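Possible transcriptional regulator, ArsR family protein (Rhodococcus sp., PDB 2OQG) probably binds DNA as a winged helix-turn-helix transcriptional regulator of the ArsR family. Local coordinates at residues F15-D20 and N56-C61. Numbering follows the deposited sequence.
Sequences FAALSD and NALQAC
The methyl group of A17 overlaps two side chains: L58, in the last turn of helix 48-60, and C61 just after it. A17 CB lies 4.0 Å from L58 CD2 and 3.9 Å from C61 SG. The methyl therefore sits against one branch of the leucine and against the sulfur. L58 has CG anti to its carbonyl carbon (chi1 -64°); with chi2 169°, this sends CD2 to A17. The same side chain also packs on I26 and L27 of helix 21-32 and on V64 of strand 64-69. C61 is the first residue to leave the helix. Its SG stands between its own backbone N and carbonyl carbon (chi1 72°). The C61 side chain also packs on S13 and V14 of helix 5-17.

A17 opens a type I turn that ends at D20, the N-cap of helix 21-32. S19 N bonds to A16 O. The R23 side chain hydrogen-bonds to A16 O and A17 O.

The contact thus joins helix 5-17 to the end of helix 48-60, within the ArsR-type winged-helix fold. Helix 48-60 follows helix 37-43 as the second helix of the helix-turn-helix and, as in this family, is probably the DNA-reading helix. The chemistry is small, buried and apolar, so the two helix ends are held here by van der Waals packing of a methyl against a leucine branch and a sulfur.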
loop_
_atom_site.group_PDB
_atom_site.type_symbol
_atom_site.label_atom_id
_atom_site.label_comp_id
_atom_site.label_asym_id
_atom_site.label_seq_id
_atom_site.Cartn_x
_atom_site.Cartn_y
_atom_site.Cartn_z
ATOM N N PHE A 15 19.240 -10.605 -14.688
ATOM C CA PHE A 15 19.789 -11.951 -14.773
ATOM C C PHE A 15 20.509 -12.290 -13.466
ATOM O O PHE A 15 20.346 -13.387 -12.917
ATOM C CB PHE A 15 20.785 -12.120 -15.903
ATOM C CG PHE A 15 20.243 -11.850 -17.288
ATOM C CD1 PHE A 15 18.873 -11.960 -17.579
ATOM C CD2 PHE A 15 21.132 -11.577 -18.369
ATOM C CE1 PHE A 15 18.403 -11.834 -18.908
ATOM C CE2 PHE A 15 20.662 -11.365 -19.681
ATOM C CZ PHE A 15 19.262 -11.520 -19.932
ATOM N N ALA A 16 21.326 -11.367 -12.973
ATOM C CA ALA A 16 22.073 -11.637 -11.728
ATOM C C ALA A 16 21.075 -11.907 -10.573
ATOM O O ALA A 16 21.264 -12.826 -9.748
ATOM C CB ALA A 16 22.930 -10.473 -11.383
ATOM N N ALA A 17 20.016 -11.098 -10.505
ATOM C CA ALA A 17 19.063 -11.223 -9.407
ATOM C C ALA A 17 18.419 -12.615 -9.453
ATOM O O ALA A 17 18.265 -13.261 -8.420
ATOM C CB ALA A 17 18.037 -10.122 -9.455
ATOM N N LEU A 18 18.098 -13.064 -10.670
ATOM C CA LEU A 18 17.343 -14.312 -10.865
ATOM C C LEU A 18 18.302 -15.554 -10.878
ATOM O O LEU A 18 17.863 -16.669 -11.110
ATOM C CB LEU A 18 16.595 -14.218 -12.189
ATOM C CG LEU A 18 15.506 -13.146 -12.241
ATOM C CD1 LEU A 18 14.652 -13.258 -13.526
ATOM C CD2 LEU A 18 14.581 -13.244 -11.012
ATOM N N SER A 19 19.603 -15.345 -10.652
ATOM C CA SER A 19 20.540 -16.448 -10.735
ATOM C C SER A 19 20.681 -17.167 -9.390
ATOM O O SER A 19 21.462 -18.128 -9.285
ATOM C CB SER A 19 21.913 -15.924 -11.118
ATOM O OG SER A 19 22.489 -15.199 -10.036
ATOM N N ASP A 20 19.910 -16.712 -8.396
ATOM C CA ASP A 20 20.013 -17.217 -7.017
ATOM C C ASP A 20 18.722 -17.832 -6.538
ATOM O O ASP A 20 17.716 -17.162 -6.537
ATOM C CB ASP A 20 20.360 -16.056 -6.119
ATOM C CG ASP A 20 20.583 -16.482 -4.700
ATOM O OD1 ASP A 20 21.672 -16.975 -4.404
ATOM O OD2 ASP A 20 19.655 -16.323 -3.882
ATOM N N ASN A 56 17.282 -5.291 -1.361
ATOM C CA ASN A 56 17.831 -4.071 -2.004
ATOM C C ASN A 56 18.164 -4.391 -3.455
ATOM O O ASN A 56 17.886 -3.566 -4.366
ATOM C CB ASN A 56 19.077 -3.557 -1.237
ATOM C CG ASN A 56 18.709 -3.006 0.120
ATOM O OD1 ASN A 56 17.534 -2.745 0.374
ATOM N ND2 ASN A 56 19.707 -2.836 1.019
ATOM N N ALA A 57 18.754 -5.567 -3.678
ATOM C CA ALA A 57 19.153 -5.962 -5.051
ATOM C C ALA A 57 17.901 -6.125 -5.893
ATOM O O ALA A 57 17.843 -5.627 -7.060
ATOM C CB ALA A 57 19.950 -7.237 -5.040
ATOM N N LEU A 58 16.897 -6.801 -5.315
ATOM C CA LEU A 58 15.620 -6.973 -6.051
ATOM C C LEU A 58 14.909 -5.644 -6.349
ATOM O O LEU A 58 14.320 -5.473 -7.456
ATOM C CB LEU A 58 14.684 -7.936 -5.310
ATOM C CG LEU A 58 15.204 -9.357 -5.209
ATOM C CD1 LEU A 58 14.330 -10.154 -4.218
ATOM C CD2 LEU A 58 15.223 -10.044 -6.626
ATOM N N GLN A 59 14.913 -4.699 -5.411
ATOM C CA GLN A 59 14.279 -3.403 -5.689
ATOM C C GLN A 59 15.064 -2.624 -6.728
ATOM O O GLN A 59 14.469 -1.936 -7.589
ATOM C CB GLN A 59 14.167 -2.574 -4.401
ATOM C CG GLN A 59 13.339 -3.215 -3.345
ATOM C CD GLN A 59 13.323 -2.399 -2.058
ATOM O OE1 GLN A 59 12.552 -1.465 -1.897
ATOM N NE2 GLN A 59 14.226 -2.726 -1.176
ATOM N N ALA A 60 16.398 -2.738 -6.673
ATOM C CA ALA A 60 17.228 -1.930 -7.569
ATOM C C ALA A 60 17.029 -2.311 -9.017
ATOM O O ALA A 60 17.277 -1.507 -9.894
ATOM C CB ALA A 60 18.755 -2.046 -7.193
ATOM N N CYS A 61 16.678 -3.564 -9.282
ATOM C CA CYS A 61 16.523 -3.979 -10.676
ATOM C C CYS A 61 15.039 -4.065 -11.026
ATOM O O CYS A 61 14.694 -4.486 -12.138
ATOM C CB CYS A 61 17.264 -5.303 -10.905
ATOM S SG CYS A 61 16.459 -6.651 -10.139
#